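WA352 (Oryza sativa subsp. indica, PDB 5ZT3) is a mitochondrial protein associated with cytoplasmic male sterility in rice, seen here as the helical part that contains its DUF8018 region. Local coordinates at residues V29-I32 against Q33-L37; N42-A45 against H46-Q49. One frame throughout, in Å; residues are numbered along the deposited sequence.

Interaction 1: residues V29-I32 against Q33-L37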
ATOM      1  N   VAL A  29      -2.472   2.894   8.764  1.00 13.04           N
ATOM      2  CA  VAL A  29      -2.297   4.333   8.567  1.00 12.77           C
ATOM      3  C   VAL A  29      -1.092   4.829   9.356  1.00 13.36           C
ATOM      4  O   VAL A  29      -0.251   5.582   8.839  1.00 14.21           O
ATOM      5  CB  VAL A  29      -3.581   5.090   8.953  1.00 13.70           C
ATOM      6  CG1 VAL A  29      -3.344   6.603   8.902  1.00 16.39           C
ATOM      7  CG2 VAL A  29      -4.734   4.695   8.037  1.00 15.05           C
ATOM      8  N   GLN A  30      -0.975   4.401  10.617  1.00 13.72           N
ATOM      9  CA  GLN A  30       0.108   4.892  11.461  1.00 15.73           C
ATOM     10  C   GLN A  30       1.472   4.456  10.940  1.00 14.58           C
ATOM     11  O   GLN A  30       2.428   5.246  10.957  1.00 14.50           O
ATOM     12  CB  GLN A  30      -0.095   4.434  12.901  1.00 20.74           C
ATOM     13  CG  GLN A  30      -1.107   5.263  13.666  1.00 29.21           C
ATOM     14  CD  GLN A  30      -1.332   4.745  15.073  1.00 34.66           C
ATOM     15  OE1 GLN A  30      -1.081   3.574  15.364  1.00 38.94           O
ATOM     16  NE2 GLN A  30      -1.793   5.619  15.957  1.00 39.71           N
ATOM     17  N   SER A  31       1.595   3.216  10.459  1.00 14.95           N
ATOM     18  CA  SER A  31       2.900   2.777   9.982  1.00 14.54           C
ATOM     19  C   SER A  31       3.292   3.504   8.701  1.00 14.72           C
ATOM     20  O   SER A  31       4.468   3.840   8.510  1.00 15.51           O
ATOM     21  CB  SER A  31       2.961   1.252   9.834  1.00 17.88           C
ATOM     22  OG  SER A  31       2.251   0.802   8.695  1.00 17.57           O
ATOM     23  N   ILE A  32       2.319   3.795   7.833  1.00 12.37           N
ATOM     24  CA  ILE A  32       2.612   4.583   6.637  1.00 12.39           C
ATOM     25  C   ILE A  32       2.994   6.004   7.022  1.00 13.13           C
ATOM     26  O   ILE A  32       3.930   6.584   6.457  1.00 13.71           O
ATOM     27  CB  ILE A  32       1.421   4.547   5.665  1.00 12.68           C
ATOM     28  CG1 ILE A  32       1.212   3.126   5.151  1.00 11.80           C
ATOM     29  CG2 ILE A  32       1.613   5.538   4.518  1.00 13.56           C
ATOM     30  CD1 ILE A  32      -0.131   2.919   4.466  1.00 14.76           C
ATOM     31  N   GLN A  33       2.281   6.580   7.989  1.00 12.78           N
ATOM     32  CA  GLN A  33       2.619   7.929   8.433  1.00 12.93           C
ATOM     33  C   GLN A  33       4.047   7.993   8.958  1.00 13.18           C
ATOM     34  O   GLN A  33       4.788   8.933   8.648  1.00 14.16           O
ATOM     35  CB  GLN A  33       1.640   8.373   9.511  1.00 14.75           C
ATOM     36  CG  GLN A  33       1.880   9.779  10.007  1.00 15.55           C
ATOM     37  CD  GLN A  33       0.874  10.193  11.046  1.00 17.50           C
ATOM     38  OE1 GLN A  33       0.156   9.362  11.600  1.00 20.86           O
ATOM     39  NE2 GLN A  33       0.809  11.484  11.315  1.00 17.85           N
ATOM     40  N   ARG A  34       4.454   6.987   9.729  1.00 14.65           N
ATOM     41  CA  ARG A  34       5.825   6.924  10.223  1.00 15.84           C
ATOM     42  C   ARG A  34       6.827   6.874   9.076  1.00 16.20           C
ATOM     43  O   ARG A  34       7.865   7.550   9.113  1.00 17.00           O
ATOM     44  CB  ARG A  34       5.959   5.704  11.139  1.00 23.02           C
ATOM     45  CG  ARG A  34       7.318   5.486  11.775  1.00 35.15           C
ATOM     46  CD  ARG A  34       7.189   4.544  12.978  1.00 42.45           C
ATOM     47  NE  ARG A  34       6.844   3.170  12.604  1.00 52.54           N
ATOM     48  CZ  ARG A  34       5.634   2.629  12.733  1.00 53.69           C
ATOM     49  NH1 ARG A  34       4.629   3.342  13.226  1.00 51.69           N
ATOM     50  NH2 ARG A  34       5.427   1.368  12.365  1.00 51.79           N
ATOM     51  N   ARG A  35       6.534   6.093   8.034  1.00 15.61           N
ATOM     52  CA  ARG A  35       7.436   6.046   6.887  1.00 16.14           C
ATOM     53  C   ARG A  35       7.484   7.384   6.157  1.00 15.81           C
ATOM     54  O   ARG A  35       8.563   7.835   5.755  1.00 17.74           O
ATOM     55  CB  ARG A  35       7.085   4.883   5.948  1.00 20.19           C
ATOM     56  CG  ARG A  35       7.437   3.525   6.531  1.00 37.32           C
ATOM     57  CD  ARG A  35       6.903   2.381   5.682  1.00 49.38           C
ATOM     58  NE  ARG A  35       6.034   1.552   6.497  1.00 54.01           N
ATOM     59  CZ  ARG A  35       4.810   1.205   6.138  1.00 49.36           C
ATOM     60  NH1 ARG A  35       4.334   1.609   4.967  1.00 40.22           N
ATOM     61  NH2 ARG A  35       4.063   0.456   6.938  1.00 51.22           N
ATOM     62  N   LEU A  36       6.335   8.047   5.993  1.00 15.07           N
ATOM     63  CA  LEU A  36       6.324   9.356   5.342  1.00 15.56           C
ATOM     64  C   LEU A  36       7.131  10.377   6.129  1.00 15.51           C
ATOM     65  O   LEU A  36       7.772  11.255   5.541  1.00 17.90           O
ATOM     66  CB  LEU A  36       4.890   9.855   5.141  1.00 14.64           C
ATOM     67  CG  LEU A  36       4.032   9.014   4.204  1.00 13.31           C
ATOM     68  CD1 LEU A  36       2.606   9.544   4.174  1.00 17.09           C
ATOM     69  CD2 LEU A  36       4.653   9.006   2.814  1.00 16.94           C
ATOM     70  N   LEU A  37       7.104  10.287   7.461  1.00 14.74           N
ATOM     71  CA  LEU A  37       7.868  11.213   8.282  1.00 15.19           C
ATOM     72  C   LEU A  37       9.374  10.981   8.177  1.00 15.47           C
ATOM     73  O   LEU A  37      10.146  11.910   8.423  1.00 16.78           O
ATOM     74  CB  LEU A  37       7.384  11.142   9.732  1.00 15.36           C
ATOM     75  CG  LEU A  37       6.014  11.769   9.988  1.00 16.31           C
ATOM     76  CD1 LEU A  37       5.473  11.369  11.352  1.00 19.25           C
ATOM     77  CD2 LEU A  37       6.089  13.289   9.885  1.00 18.39           C
TER
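Arg35 folds back over Ser31 and Ile32, one turn earlier in helix 29-37, and this is the tight part of the contact. Its CG stands anti to the carbonyl carbon (chi1 -72°), and a bend at chi3 lays one face of the guanidinium over Ser31 O, which sits off-centre, near the rim. On the same flank NH1 of Arg35 rests against CG1 of Ile32 at 3.5 Å. Asp27 forms a salt bridge with NH2 and Glu95 one with NH1, so acids grip both terminal nitrogens. Ser31 OG is hydrogen-bonded to Ser28 N; its very close approach to Arg35 NH2 is not a hydrogen bond and is doubtful as placed. Cutting Arg35 back to an alanine would probably leave Asp27 and Glu95 without this cationic partner and take away the packing of NH1 on Ile32 CG1. Next to this, Ile32 and Leu36 run side by side, CG2 of the former 4.1 Å from CD1 of the latter.

The solvent side is looser. Exposed Arg34 spreads its guanidinium over Ser31 CA, with NH2 of Arg34 at 3.5 Å from CB of Ser31. Four successive i to i+4 backbone bonds, from Gln33 N to Val29 O through Leu36 N to Ile32 O, hold the turns together. The buried side, Val29 and Ile32, packs on helix 45-72, Val29 on Phe59 and Ile32 on Ala55.

Interaction 2: residues N42-A45 against H46-Q49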
ATOM      1  N   ASN A  42      11.097  14.535  15.370  1.00 19.16           N
ATOM      2  CA  ASN A  42      10.356  15.457  16.232  1.00 20.88           C
ATOM      3  C   ASN A  42       9.503  16.375  15.363  1.00 17.85           C
ATOM      4  O   ASN A  42       9.736  17.589  15.311  1.00 18.21           O
ATOM      5  CB  ASN A  42      11.316  16.268  17.105  1.00 26.54           C
ATOM      6  CG  ASN A  42      10.599  17.067  18.169  1.00 31.94           C
ATOM      7  OD1 ASN A  42       9.513  16.694  18.618  1.00 34.47           O
ATOM      8  ND2 ASN A  42      11.203  18.177  18.581  1.00 38.38           N
ATOM      9  N   PRO A  43       8.494  15.828  14.677  1.00 16.43           N
ATOM     10  CA  PRO A  43       7.759  16.632  13.691  1.00 16.58           C
ATOM     11  C   PRO A  43       6.866  17.672  14.345  1.00 16.81           C
ATOM     12  O   PRO A  43       6.323  17.474  15.434  1.00 18.13           O
ATOM     13  CB  PRO A  43       6.924  15.588  12.936  1.00 15.27           C
ATOM     14  CG  PRO A  43       6.720  14.502  13.936  1.00 18.05           C
ATOM     15  CD  PRO A  43       7.993  14.442  14.736  1.00 18.16           C
ATOM     16  N   SER A  44       6.704  18.790  13.643  1.00 14.52           N
ATOM     17  CA  SER A  44       5.723  19.785  14.042  1.00 14.32           C
ATOM     18  C   SER A  44       4.315  19.215  13.913  1.00 14.00           C
ATOM     19  O   SER A  44       4.074  18.223  13.214  1.00 13.46           O
ATOM     20  CB  SER A  44       5.839  21.015  13.140  1.00 13.25           C
ATOM     21  OG  SER A  44       5.631  20.660  11.786  1.00 13.02           O
ATOM     22  N   ALA A  45       3.366  19.860  14.594  1.00 14.57           N
ATOM     23  CA  ALA A  45       1.964  19.492  14.424  1.00 15.35           C
ATOM     24  C   ALA A  45       1.561  19.569  12.960  1.00 13.39           C
ATOM     25  O   ALA A  45       0.797  18.733  12.472  1.00 13.74           O
ATOM     26  CB  ALA A  45       1.073  20.399  15.279  1.00 17.08           C
ATOM     27  N   HIS A  46       2.072  20.568  12.247  1.00 13.27           N
ATOM     28  CA  HIS A  46       1.809  20.721  10.821  1.00 13.11           C
ATOM     29  C   HIS A  46       2.263  19.495  10.023  1.00 12.77           C
ATOM     30  O   HIS A  46       1.504  18.953   9.203  1.00 12.63           O
ATOM     31  CB  HIS A  46       2.518  21.993  10.347  1.00 13.08           C
ATOM     32  CG  HIS A  46       2.551  22.167   8.864  1.00 14.17           C
ATOM     33  ND1 HIS A  46       1.518  22.738   8.154  1.00 17.11           N
ATOM     34  CD2 HIS A  46       3.512  21.867   7.961  1.00 15.31           C
ATOM     35  CE1 HIS A  46       1.839  22.774   6.872  1.00 17.88           C
ATOM     36  NE2 HIS A  46       3.046  22.255   6.730  1.00 17.16           N
ATOM     37  N   ASP A  47       3.503  19.039  10.252  1.00 12.49           N
ATOM     38  CA  ASP A  47       3.985  17.855   9.541  1.00 12.52           C
ATOM     39  C   ASP A  47       3.225  16.596   9.937  1.00 12.19           C
ATOM     40  O   ASP A  47       3.028  15.707   9.098  1.00 12.72           O
ATOM     41  CB  ASP A  47       5.486  17.658   9.764  1.00 14.68           C
ATOM     42  CG  ASP A  47       6.328  18.599   8.930  1.00 21.21           C
ATOM     43  OD1 ASP A  47       5.773  19.270   8.031  1.00 19.10           O
ATOM     44  OD2 ASP A  47       7.552  18.660   9.177  1.00 21.12           O
ATOM     45  N   MET A  48       2.805  16.494  11.200  1.00 12.50           N
ATOM     46  CA  MET A  48       1.986  15.357  11.609  1.00 12.68           C
ATOM     47  C   MET A  48       0.649  15.365  10.885  1.00 13.18           C
ATOM     48  O   MET A  48       0.178  14.316  10.427  1.00 13.57           O
ATOM     49  CB  MET A  48       1.778  15.381  13.122  1.00 16.52           C
ATOM     50  CG  MET A  48       3.024  14.986  13.875  1.00 18.16           C
ATOM     51  SD  MET A  48       2.825  14.832  15.655  1.00 31.15           S
ATOM     52  CE  MET A  48       2.870  16.544  16.166  1.00 43.46           C
ATOM     53  N   GLN A  49       0.029  16.538  10.762  1.00 12.99           N
ATOM     54  CA  GLN A  49      -1.244  16.641  10.050  1.00 13.81           C
ATOM     55  C   GLN A  49      -1.086  16.256   8.584  1.00 14.54           C
ATOM     56  O   GLN A  49      -1.880  15.472   8.044  1.00 14.17           O
ATOM     57  CB  GLN A  49      -1.781  18.071  10.151  1.00 19.13           C
ATOM     58  CG  GLN A  49      -2.424  18.431  11.469  1.00 37.83           C
ATOM     59  CD  GLN A  49      -2.711  19.917  11.570  1.00 48.88           C
ATOM     60  OE1 GLN A  49      -2.804  20.616  10.556  1.00 47.68           O
ATOM     61  NE2 GLN A  49      -2.852  20.410  12.796  1.00 52.94           N
TER
HETATM   62  O   HOH W   1       8.658  19.416  11.529  1.00 25.49           O
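Ser44 caps the N terminus of helix 45-72, accepting from Asp47 N, and Pro43 and Met48 on either side of this N-cap form a hydrophobic staple. The polar bonds come first. Ser44 OG lies 3.1 Å from Asp47 N with a nearly straight N-H...O angle of 164°; a chi1 of 59°, which sets OG between the backbone N and the carbonyl carbon, turns the hydroxyl to this amide of the first turn. The backbone then takes over, Met48 N bonding to Ser44 O and Gln49 N to Ala45 O. A direct bond from Ser44 N to the Asp47 carboxylate would complete a capping box; here a water stands in between, accepting from Ser44 N at 2.9 Å and donating to Asp47 OD2 at 2.7 Å. The same OD2 has a weak hydrogen bond from Asn40. A carboxylate in the first turn would probably be stabilised by the helix dipole.

Apolar packing lies on the other side of the cap. The Pro43 ring and the Met48 chain cross at about a right angle, Pro43 CG meeting Met48 CG at 3.7 Å, and Pro43 CB also touches Asp47 CB at 4.1 Å. A bend about the CG-SD bond (chi3 -79°) brings Met48 CE to 3.5 Å from Ala45 CA.

Coming from the N-terminal loop, the chain first enters helix 29-37, where interaction 1 lies wholly within the turns; it then passes through a loop and starts helix 45-72, where interaction 2 sets the first turn. Both are local and closed in series, neither nested nor crossing, and neither closes a long loop. Their centres are about 12 Å apart, yet they meet across the loop: Leu37 CD2 packs on Pro43 CB at 3.9 Å, and the Gln33 amide lies by Met48 O. Ser51, on helix 45-72, bonds through OG to Gln33 NE2 across the helices and to the Asp47 and Met48 carbonyls within its own, consistent with helix 29-37 packing on the first turns of helix 45-72.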